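Local coordinates for hypoxanthine-guanine-xanthine phosphoribosyltransferase (Tritrichomonas foetus, PDB 1HGX), which salvages purine bases for the parasite, transferring the phosphoribosyl group of 5-phospho-alpha-D-ribose 1-diphosphate onto hypoxanthine, guanine or xanthine to give IMP, GMP or XMP, at residues 109-114 with 141-146; 134-139 with 152-157. All blocks are in the same frame, centred on the assembly; numbering follows the deposited sequence.

Contact 1: 109-114 with 141-146; sequences LTMYQL and YDVPID. With 5GP (guanosine-5'-monophosphate), chain C.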
ATOM      1  N   LEU A 109      21.245  -5.284   7.910  1.00 15.69           N
ATOM      2  CA  LEU A 109      21.186  -4.397   9.074  1.00 15.11           C
ATOM      3  C   LEU A 109      19.769  -3.950   9.449  1.00 14.61           C
ATOM      4  O   LEU A 109      19.360  -4.081  10.604  1.00 14.46           O
ATOM      5  CB  LEU A 109      22.074  -3.172   8.861  1.00 16.75           C
ATOM      6  CG  LEU A 109      22.030  -2.078   9.936  1.00 19.38           C
ATOM      7  CD1 LEU A 109      22.550  -2.598  11.260  1.00 17.73           C
ATOM      8  CD2 LEU A 109      22.842  -0.887   9.482  1.00 21.25           C
ATOM      9  N   THR A 110      19.036  -3.400   8.486  1.00 14.87           N
ATOM     10  CA  THR A 110      17.677  -2.931   8.733  1.00 15.24           C
ATOM     11  C   THR A 110      16.765  -4.009   9.331  1.00 14.83           C
ATOM     12  O   THR A 110      16.165  -3.806  10.389  1.00 13.50           O
ATOM     13  CB  THR A 110      17.034  -2.360   7.451  1.00 16.02           C
ATOM     14  OG1 THR A 110      17.892  -1.359   6.889  1.00 19.44           O
ATOM     15  CG2 THR A 110      15.698  -1.709   7.782  1.00 20.10           C
ATOM     16  N   MET A 111      16.692  -5.162   8.675  1.00 14.91           N
ATOM     17  CA  MET A 111      15.852  -6.253   9.148  1.00 13.04           C
ATOM     18  C   MET A 111      16.333  -6.823  10.482  1.00 14.71           C
ATOM     19  O   MET A 111      15.521  -7.184  11.336  1.00 14.32           O
ATOM     20  CB  MET A 111      15.766  -7.355   8.086  1.00 15.97           C
ATOM     21  CG  MET A 111      14.667  -8.381   8.325  1.00 20.49           C
ATOM     22  SD  MET A 111      13.027  -7.644   8.611  1.00 24.89           S
ATOM     23  CE  MET A 111      12.875  -6.547   7.241  1.00 12.23           C
ATOM     24  N   TYR A 112      17.645  -6.895  10.675  1.00 13.90           N
ATOM     25  CA  TYR A 112      18.185  -7.417  11.929  1.00 15.15           C
ATOM     26  C   TYR A 112      17.713  -6.551  13.106  1.00 13.30           C
ATOM     27  O   TYR A 112      17.317  -7.059  14.148  1.00 13.14           O
ATOM     28  CB  TYR A 112      19.718  -7.476  11.872  1.00 16.72           C
ATOM     29  CG  TYR A 112      20.375  -7.853  13.177  1.00 16.68           C
ATOM     30  CD1 TYR A 112      20.537  -9.186  13.537  1.00 23.28           C
ATOM     31  CD2 TYR A 112      20.826  -6.878  14.055  1.00 18.01           C
ATOM     32  CE1 TYR A 112      21.130  -9.539  14.748  1.00 25.06           C
ATOM     33  CE2 TYR A 112      21.420  -7.215  15.266  1.00 25.26           C
ATOM     34  CZ  TYR A 112      21.568  -8.552  15.606  1.00 28.20           C
ATOM     35  OH  TYR A 112      22.155  -8.908  16.805  1.00 35.28           O
ATOM     36  N   GLN A 113      17.746  -5.238  12.921  1.00 15.10           N
ATOM     37  CA  GLN A 113      17.320  -4.314  13.966  1.00 15.05           C
ATOM     38  C   GLN A 113      15.802  -4.327  14.146  1.00 15.41           C
ATOM     39  O   GLN A 113      15.300  -4.279  15.273  1.00 14.41           O
ATOM     40  CB  GLN A 113      17.810  -2.906  13.651  1.00 15.93           C
ATOM     41  CG  GLN A 113      19.319  -2.839  13.529  1.00 18.92           C
ATOM     42  CD  GLN A 113      19.836  -1.431  13.547  1.00 26.77           C
ATOM     43  OE1 GLN A 113      20.405  -0.984  14.541  1.00 28.87           O
ATOM     44  NE2 GLN A 113      19.645  -0.715  12.450  1.00 26.47           N
ATOM     45  N   LEU A 114      15.078  -4.440  13.038  1.00 13.72           N
ATOM     46  CA  LEU A 114      13.626  -4.476  13.069  1.00 15.24           C
ATOM     47  C   LEU A 114      13.164  -5.733  13.807  1.00 13.74           C
ATOM     48  O   LEU A 114      12.286  -5.671  14.670  1.00 16.37           O
ATOM     49  CB  LEU A 114      13.061  -4.467  11.644  1.00 15.06           C
ATOM     50  CG  LEU A 114      11.815  -3.625  11.353  1.00 20.71           C
ATOM     51  CD1 LEU A 114      11.046  -4.257  10.212  1.00 17.67           C
ATOM     52  CD2 LEU A 114      10.919  -3.496  12.562  1.00 16.80           C
ATOM     53  N   TYR A 141      24.748  -9.403   8.887  1.00 25.27           N
ATOM     54  CA  TYR A 141      23.842  -9.948   9.891  1.00 25.42           C
ATOM     55  C   TYR A 141      23.090 -11.145   9.344  1.00 26.37           C
ATOM     56  O   TYR A 141      22.551 -11.105   8.237  1.00 24.33           O
ATOM     57  CB  TYR A 141      22.863  -8.876  10.360  1.00 28.01           C
ATOM     58  CG  TYR A 141      23.562  -7.620  10.796  1.00 30.62           C
ATOM     59  CD1 TYR A 141      23.908  -6.645   9.866  1.00 31.85           C
ATOM     60  CD2 TYR A 141      23.942  -7.434  12.122  1.00 31.91           C
ATOM     61  CE1 TYR A 141      24.616  -5.521  10.237  1.00 36.35           C
ATOM     62  CE2 TYR A 141      24.655  -6.307  12.506  1.00 36.55           C
ATOM     63  CZ  TYR A 141      24.990  -5.355  11.557  1.00 39.27           C
ATOM     64  OH  TYR A 141      25.707  -4.234  11.914  1.00 45.45           O
ATOM     65  N   ASP A 142      23.061 -12.208  10.138  1.00 30.52           N
ATOM     66  CA  ASP A 142      22.398 -13.456   9.768  1.00 35.52           C
ATOM     67  C   ASP A 142      20.885 -13.378   9.987  1.00 34.28           C
ATOM     68  O   ASP A 142      20.362 -13.895  10.983  1.00 37.49           O
ATOM     69  CB  ASP A 142      22.985 -14.615  10.584  1.00 42.14           C
ATOM     70  CG  ASP A 142      22.699 -15.979   9.972  1.00 47.98           C
ATOM     71  OD1 ASP A 142      22.038 -16.067   8.910  1.00 51.68           O
ATOM     72  OD2 ASP A 142      23.159 -16.980  10.563  1.00 53.08           O
ATOM     73  N   VAL A 143      20.196 -12.725   9.056  1.00 29.53           N
ATOM     74  CA  VAL A 143      18.745 -12.571   9.119  1.00 24.10           C
ATOM     75  C   VAL A 143      18.021 -13.791   8.537  1.00 21.42           C
ATOM     76  O   VAL A 143      18.270 -14.178   7.385  1.00 18.49           O
ATOM     77  CB  VAL A 143      18.299 -11.309   8.342  1.00 24.28           C
ATOM     78  CG1 VAL A 143      16.775 -11.178   8.345  1.00 24.12           C
ATOM     79  CG2 VAL A 143      18.936 -10.072   8.953  1.00 27.21           C
ATOM     80  N   PRO A 144      17.173 -14.457   9.341  1.00 17.75           N
ATOM     81  CA  PRO A 144      16.444 -15.626   8.835  1.00 18.27           C
ATOM     82  C   PRO A 144      15.335 -15.146   7.905  1.00 16.03           C
ATOM     83  O   PRO A 144      14.509 -14.304   8.277  1.00 19.04           O
ATOM     84  CB  PRO A 144      15.888 -16.268  10.104  1.00 19.07           C
ATOM     85  CG  PRO A 144      15.647 -15.085  10.996  1.00 21.41           C
ATOM     86  CD  PRO A 144      16.879 -14.225  10.768  1.00 19.84           C
ATOM     87  N   ILE A 145      15.382 -15.624   6.665  1.00 13.17           N
ATOM     88  CA  ILE A 145      14.390 -15.241   5.653  1.00 13.16           C
ATOM     89  C   ILE A 145      13.521 -16.458   5.388  1.00 14.41           C
ATOM     90  O   ILE A 145      13.988 -17.442   4.830  1.00 15.36           O
ATOM     91  CB  ILE A 145      15.082 -14.807   4.345  1.00 14.67           C
ATOM     92  CG1 ILE A 145      16.019 -13.633   4.634  1.00 13.88           C
ATOM     93  CG2 ILE A 145      14.048 -14.460   3.272  1.00 11.00           C
ATOM     94  CD1 ILE A 145      16.883 -13.230   3.459  1.00 17.79           C
ATOM     95  N   ASP A 146      12.268 -16.411   5.828  1.00 11.50           N
ATOM     96  CA  ASP A 146      11.374 -17.542   5.653  1.00 10.94           C
ATOM     97  C   ASP A 146      10.754 -17.650   4.276  1.00 12.42           C
ATOM     98  O   ASP A 146      10.526 -18.751   3.794  1.00 13.80           O
ATOM     99  CB  ASP A 146      10.298 -17.517   6.722  1.00 13.17           C
ATOM    100  CG  ASP A 146      10.880 -17.349   8.089  1.00 16.54           C
ATOM    101  OD1 ASP A 146      11.308 -18.363   8.667  1.00 17.38           O
ATOM    102  OD2 ASP A 146      10.969 -16.195   8.557  1.00 17.89           O
TER
HETATM  103  P   5GP C 600      20.208  -3.328   4.503  1.00 13.99           P
HETATM  104  O1P 5GP C 600      19.770  -4.729   4.325  1.00 15.37           O
HETATM  105  O2P 5GP C 600      19.923  -2.811   5.843  1.00 16.67           O
HETATM  106  O3P 5GP C 600      21.599  -3.144   4.050  1.00 16.13           O
HETATM  107  O5' 5GP C 600      19.439  -2.512   3.419  1.00 15.36           O
HETATM  108  C5' 5GP C 600      18.094  -2.733   3.016  1.00 16.91           C
HETATM  109  C4' 5GP C 600      17.453  -1.415   2.843  1.00 22.03           C
HETATM  110  O4' 5GP C 600      18.013  -0.646   1.766  1.00 22.33           O
HETATM  111  C3' 5GP C 600      15.991  -1.552   2.552  1.00 25.87           C
HETATM  112  O3' 5GP C 600      15.406  -0.343   3.023  1.00 32.08           O
HETATM  113  C2' 5GP C 600      16.018  -1.536   1.073  1.00 25.01           C
HETATM  114  O2' 5GP C 600      14.758  -1.118   0.571  1.00 29.54           O
HETATM  115  C1' 5GP C 600      17.115  -0.551   0.665  1.00 22.31           C
HETATM  116  N9  5GP C 600      17.821  -1.048  -0.578  1.00 21.65           N
HETATM  117  C8  5GP C 600      18.807  -2.022  -0.627  1.00 21.07           C
HETATM  118  N7  5GP C 600      19.214  -2.316  -1.837  1.00 19.13           N
HETATM  119  C5  5GP C 600      18.447  -1.507  -2.680  1.00 18.56           C
HETATM  120  C6  5GP C 600      18.379  -1.496  -4.109  1.00 18.25           C
HETATM  121  O6  5GP C 600      19.111  -2.090  -4.899  1.00 16.34           O
HETATM  122  N1  5GP C 600      17.346  -0.702  -4.591  1.00 19.65           N
HETATM  123  C2  5GP C 600      16.473   0.026  -3.788  1.00 21.74           C
HETATM  124  N2  5GP C 600      15.612   0.833  -4.411  1.00 19.06           N
HETATM  125  N3  5GP C 600      16.552   0.050  -2.435  1.00 21.32           N
HETATM  126  C4  5GP C 600      17.544  -0.765  -1.934  1.00 21.23           C
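The 5'-phosphate pocket of the phosphoribosyltransferase closes with the first turn of helix 109-119, and the flank of that turn is packed against the loop 141-146. On the nucleotide side Thr110 grips a single phosphate oxygen twice. Its backbone N-H points almost straight at O2P of GMP (2.8 Å, 168°), while its hydroxyl OG1 donates to the same O2P at 2.7 Å; the side-chain torsion sets OG1 beside the backbone N, so that both donors reach one oxygen. The positive end of the helix dipole at this N terminus would be expected to add to the hold on the negatively charged phosphate. This is the PRPP-binding loop of the type I phosphoribosyltransferase fold, running from strand 97-102 through residues 103-108 into the helix. Thr107 and Gly108 supply further bonds to GMP.

Toward the loop 141-146 the contact is apolar, and no hydrogen bond joins the two segments. Tyr141 lies alongside Leu109, both side chains pointing the same way, with CD1 of Leu109 at 3.6 Å from the phenol OH of Tyr141 and CE1 of Tyr141 against CB of Leu109. Tyr112, its CG anti to the backbone N (chi1 173°), meets the same tyrosine. CD2 of Tyr141 sits 3.7 Å above the Tyr112 ring plane, displaced toward the rim, and the two rings meet obliquely, their planes 31° apart and centroids 4.9 Å from each other. The two methyls of Val143 divide between neighbouring helix residues: CG1 meets CG of Met111 at 3.5 Å, and CG2 lies 4.0 Å from CB of Tyr112. Beyond CG the bent Met111 chain turns away from the loop, its side chain packing on Val100, Glu102 and Val128 of the central sheet.

Contact 2: 134-139 with 152-157; sequences KDIGKK and VENRYI. With 5GP (guanosine-5'-monophosphate), chain C.
Segments 134-139 and 152-157 run briefly parallel where Lys134 pairs with Val152, their CA atoms 4.7 Å apart, and then leave the sheet as two loops. On one side of the bridge Asp135 N donates to Val152 O in a nearly straight bond (2.8 Å, 176°) along the C=O axis; Val152 is also backbone-bonded to Asp133. Together the loops form the purine-binding end of the phosphoribosyltransferase active site, the second loop belonging to the part of the fold known as the hood.

Lys134 carries the contact. Its chain starts extended, CG anti to the backbone N, crosses Asn154 obliquely, CD against OD1, and bends at chi3 (-67°) to bring NZ to the base. There the ammonium donates to O6 and N7 of guanine, and to Arg155 O at 3.1 Å from well above that carbonyl plane. Three acceptors thus fix the ammonium, whose charge probably polarises the base toward O6 and N7; Asp106, the probable proton acceptor, makes a long, weak ion pair with it.

O6 has a second donor in Ile157 N, and Ile157 O in turn takes N1-H at 2.9 Å, a pairing of backbone and base that reads the 6-oxo group; the bond from N2 to the same carbonyl is weak. Tyr156 lays one ring face against the purine, N1 standing 3.6 Å above its plane toward the rim, while its OH is tied to Asp163 O. Farther along, Gly137 N donates to Asp135 OD1, an Asx turn, and Lys139 NZ returns to Lys134 O, held also by Asp133. The methyl CG2 of Ile136 touches the Asn154 amide, and one water bridges the two loops, donating to Asp135 O and accepting from Asn154 N at 2.8 Å.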
ATOM      1  N   LYS A 134      19.322  -9.470  -1.964  1.00 12.90           N
ATOM      2  CA  LYS A 134      20.491  -9.115  -2.760  1.00 17.20           C
ATOM      3  C   LYS A 134      21.656 -10.036  -2.397  1.00 18.52           C
ATOM      4  O   LYS A 134      22.026 -10.155  -1.237  1.00 16.38           O
ATOM      5  CB  LYS A 134      20.876  -7.651  -2.526  1.00 16.55           C
ATOM      6  CG  LYS A 134      21.953  -7.163  -3.483  1.00 19.87           C
ATOM      7  CD  LYS A 134      22.280  -5.690  -3.295  1.00 21.63           C
ATOM      8  CE  LYS A 134      21.121  -4.804  -3.677  1.00 19.47           C
ATOM      9  NZ  LYS A 134      21.534  -3.382  -3.782  1.00 17.03           N
ATOM     10  N   ASP A 135      22.198 -10.730  -3.387  1.00 21.96           N
ATOM     11  CA  ASP A 135      23.309 -11.637  -3.142  1.00 27.36           C
ATOM     12  C   ASP A 135      24.622 -10.866  -3.064  1.00 27.23           C
ATOM     13  O   ASP A 135      25.214 -10.517  -4.088  1.00 26.90           O
ATOM     14  CB  ASP A 135      23.388 -12.699  -4.241  1.00 32.59           C
ATOM     15  CG  ASP A 135      24.423 -13.774  -3.954  1.00 35.06           C
ATOM     16  OD1 ASP A 135      24.974 -13.825  -2.828  1.00 35.96           O
ATOM     17  OD2 ASP A 135      24.671 -14.585  -4.866  1.00 39.36           O
ATOM     18  N   ILE A 136      25.058 -10.592  -1.838  1.00 25.63           N
ATOM     19  CA  ILE A 136      26.298  -9.872  -1.604  1.00 25.09           C
ATOM     20  C   ILE A 136      27.297 -10.790  -0.898  1.00 26.56           C
ATOM     21  O   ILE A 136      28.329 -10.341  -0.405  1.00 28.94           O
ATOM     22  CB  ILE A 136      26.063  -8.609  -0.749  1.00 20.94           C
ATOM     23  CG1 ILE A 136      25.574  -8.993   0.648  1.00 21.17           C
ATOM     24  CG2 ILE A 136      25.044  -7.706  -1.424  1.00 19.29           C
ATOM     25  CD1 ILE A 136      25.610  -7.854   1.646  1.00 20.44           C
ATOM     26  N   GLY A 137      26.998 -12.083  -0.891  1.00 28.21           N
ATOM     27  CA  GLY A 137      27.868 -13.035  -0.230  1.00 29.17           C
ATOM     28  C   GLY A 137      27.452 -13.126   1.222  1.00 31.45           C
ATOM     29  O   GLY A 137      26.257 -13.079   1.528  1.00 31.19           O
ATOM     30  N   LYS A 138      28.421 -13.260   2.123  1.00 31.53           N
ATOM     31  CA  LYS A 138      28.112 -13.351   3.548  1.00 31.33           C
ATOM     32  C   LYS A 138      27.607 -11.986   3.996  1.00 30.23           C
ATOM     33  O   LYS A 138      28.234 -10.956   3.718  1.00 30.00           O
ATOM     34  CB  LYS A 138      29.352 -13.762   4.349  1.00 31.23           C
ATOM     35  N   LYS A 139      26.428 -11.972   4.608  1.00 28.19           N
ATOM     36  CA  LYS A 139      25.855 -10.724   5.075  1.00 26.97           C
ATOM     37  C   LYS A 139      26.426 -10.356   6.433  1.00 26.90           C
ATOM     38  O   LYS A 139      26.911 -11.214   7.161  1.00 23.62           O
ATOM     39  CB  LYS A 139      24.326 -10.819   5.145  1.00 27.79           C
ATOM     40  CG  LYS A 139      23.652 -10.877   3.782  1.00 22.42           C
ATOM     41  CD  LYS A 139      22.147 -10.750   3.911  1.00 22.22           C
ATOM     42  CE  LYS A 139      21.461 -11.168   2.623  1.00 15.30           C
ATOM     43  NZ  LYS A 139      21.818 -10.311   1.473  1.00 15.92           N
ATOM     44  N   VAL A 152      18.561 -11.531  -6.049  1.00 23.03           N
ATOM     45  CA  VAL A 152      18.999 -10.533  -7.003  1.00 24.07           C
ATOM     46  C   VAL A 152      20.516 -10.302  -6.944  1.00 24.22           C
ATOM     47  O   VAL A 152      21.146 -10.550  -5.922  1.00 21.15           O
ATOM     48  CB  VAL A 152      18.178  -9.245  -6.725  1.00 24.48           C
ATOM     49  CG1 VAL A 152      19.020  -8.156  -6.105  1.00 25.03           C
ATOM     50  CG2 VAL A 152      17.442  -8.803  -7.961  1.00 29.39           C
ATOM     51  N   GLU A 153      21.113  -9.867  -8.047  1.00 25.43           N
ATOM     52  CA  GLU A 153      22.552  -9.633  -8.051  1.00 25.84           C
ATOM     53  C   GLU A 153      22.895  -8.326  -7.367  1.00 25.67           C
ATOM     54  O   GLU A 153      22.035  -7.461  -7.191  1.00 22.83           O
ATOM     55  CB  GLU A 153      23.112  -9.652  -9.469  1.00 29.75           C
ATOM     56  CG  GLU A 153      22.418  -8.693 -10.408  1.00 34.19           C
ATOM     57  CD  GLU A 153      22.824  -8.916 -11.826  1.00 42.34           C
ATOM     58  OE1 GLU A 153      22.438  -9.962 -12.398  1.00 43.01           O
ATOM     59  OE2 GLU A 153      23.527  -8.060 -12.375  1.00 44.99           O
ATOM     60  N   ASN A 154      24.166  -8.183  -7.011  1.00 22.75           N
ATOM     61  CA  ASN A 154      24.655  -7.007  -6.313  1.00 21.33           C
ATOM     62  C   ASN A 154      24.721  -5.736  -7.157  1.00 22.35           C
ATOM     63  O   ASN A 154      25.814  -5.238  -7.462  1.00 21.73           O
ATOM     64  CB  ASN A 154      26.025  -7.315  -5.701  1.00 24.67           C
ATOM     65  CG  ASN A 154      26.451  -6.291  -4.666  1.00 25.24           C
ATOM     66  OD1 ASN A 154      25.703  -5.378  -4.319  1.00 25.15           O
ATOM     67  ND2 ASN A 154      27.662  -6.445  -4.163  1.00 28.49           N
ATOM     68  N   ARG A 155      23.555  -5.212  -7.526  1.00 20.29           N
ATOM     69  CA  ARG A 155      23.458  -3.983  -8.316  1.00 20.26           C
ATOM     70  C   ARG A 155      22.306  -3.173  -7.718  1.00 20.21           C
ATOM     71  O   ARG A 155      21.575  -3.677  -6.861  1.00 19.28           O
ATOM     72  CB  ARG A 155      23.152  -4.288  -9.792  1.00 17.75           C
ATOM     73  CG  ARG A 155      24.185  -5.150 -10.534  1.00 21.21           C
ATOM     74  CD  ARG A 155      25.503  -4.430 -10.757  1.00 16.81           C
ATOM     75  NE  ARG A 155      25.315  -3.168 -11.470  1.00 21.84           N
ATOM     76  CZ  ARG A 155      25.179  -3.049 -12.789  1.00 19.80           C
ATOM     77  NH1 ARG A 155      25.212  -4.118 -13.571  1.00 18.86           N
ATOM     78  NH2 ARG A 155      24.959  -1.854 -13.317  1.00 20.73           N
ATOM     79  N   TYR A 156      22.149  -1.921  -8.147  1.00 19.74           N
ATOM     80  CA  TYR A 156      21.067  -1.098  -7.626  1.00 21.53           C
ATOM     81  C   TYR A 156      19.801  -1.471  -8.362  1.00 19.03           C
ATOM     82  O   TYR A 156      19.678  -1.236  -9.560  1.00 21.28           O
ATOM     83  CB  TYR A 156      21.336   0.400  -7.790  1.00 24.11           C
ATOM     84  CG  TYR A 156      20.376   1.231  -6.961  1.00 25.86           C
ATOM     85  CD1 TYR A 156      20.590   1.410  -5.596  1.00 25.10           C
ATOM     86  CD2 TYR A 156      19.222   1.780  -7.522  1.00 26.93           C
ATOM     87  CE1 TYR A 156      19.686   2.097  -4.813  1.00 26.46           C
ATOM     88  CE2 TYR A 156      18.308   2.476  -6.741  1.00 26.26           C
ATOM     89  CZ  TYR A 156      18.550   2.630  -5.391  1.00 27.34           C
ATOM     90  OH  TYR A 156      17.656   3.315  -4.607  1.00 30.34           O
ATOM     91  N   ILE A 157      18.886  -2.089  -7.630  1.00 19.45           N
ATOM     92  CA  ILE A 157      17.615  -2.544  -8.164  1.00 18.24           C
ATOM     93  C   ILE A 157      16.588  -1.419  -8.250  1.00 19.00           C
ATOM     94  O   ILE A 157      16.416  -0.618  -7.317  1.00 16.79           O
ATOM     95  CB  ILE A 157      17.088  -3.755  -7.335  1.00 21.16           C
ATOM     96  CG1 ILE A 157      18.150  -4.860  -7.317  1.00 20.03           C
ATOM     97  CG2 ILE A 157      15.766  -4.280  -7.888  1.00 19.71           C
ATOM     98  CD1 ILE A 157      18.681  -5.255  -8.709  1.00 13.65           C
TER
HETATM   99  P   5GP C 600      20.208  -3.328   4.503  1.00 13.99           P
HETATM  100  O1P 5GP C 600      19.770  -4.729   4.325  1.00 15.37           O
HETATM  101  O2P 5GP C 600      19.923  -2.811   5.843  1.00 16.67           O
HETATM  102  O3P 5GP C 600      21.599  -3.144   4.050  1.00 16.13           O
HETATM  103  O5' 5GP C 600      19.439  -2.512   3.419  1.00 15.36           O
HETATM  104  C5' 5GP C 600      18.094  -2.733   3.016  1.00 16.91           C
HETATM  105  C4' 5GP C 600      17.453  -1.415   2.843  1.00 22.03           C
HETATM  106  O4' 5GP C 600      18.013  -0.646   1.766  1.00 22.33           O
HETATM  107  C3' 5GP C 600      15.991  -1.552   2.552  1.00 25.87           C
HETATM  108  O3' 5GP C 600      15.406  -0.343   3.023  1.00 32.08           O
HETATM  109  C2' 5GP C 600      16.018  -1.536   1.073  1.00 25.01           C
HETATM  110  O2' 5GP C 600      14.758  -1.118   0.571  1.00 29.54           O
HETATM  111  C1' 5GP C 600      17.115  -0.551   0.665  1.00 22.31           C
HETATM  112  N9  5GP C 600      17.821  -1.048  -0.578  1.00 21.65           N
HETATM  113  C8  5GP C 600      18.807  -2.022  -0.627  1.00 21.07           C
HETATM  114  N7  5GP C 600      19.214  -2.316  -1.837  1.00 19.13           N
HETATM  115  C5  5GP C 600      18.447  -1.507  -2.680  1.00 18.56           C
HETATM  116  C6  5GP C 600      18.379  -1.496  -4.109  1.00 18.25           C
HETATM  117  O6  5GP C 600      19.111  -2.090  -4.899  1.00 16.34           O
HETATM  118  N1  5GP C 600      17.346  -0.702  -4.591  1.00 19.65           N
HETATM  119  C2  5GP C 600      16.473   0.026  -3.788  1.00 21.74           C
HETATM  120  N2  5GP C 600      15.612   0.833  -4.411  1.00 19.06           N
HETATM  121  N3  5GP C 600      16.552   0.050  -2.435  1.00 21.32           N
HETATM  122  C4  5GP C 600      17.544  -0.765  -1.934  1.00 21.23           C
HETATM  123  O   HOH W   1      25.749 -10.491  -7.220  1.00 44.81           O

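How the contacts relate
Contacts 1 and 2 lie about 15 Å apart, centre to centre, at opposite ends of the same bound GMP: contact 1 at the phosphate, contact 2 at the base. Along the chain their segments alternate, 109-114, 134-139, 141-146, 152-157, so the excursion between strands 132-134 and 147-152 serves both: it begins at Lys134, whose side chain reaches the base, and its later part packs on helix 109-119. Both belong to the phosphoribosyltransferase domain, and the central sheet that carries strands 97-102, 125-130, 132-134 and 147-152 links them. A single residue separates 134-139 from 141-146, and otherwise the two contacts do not touch; besides the sheet, both touch the bound GMP.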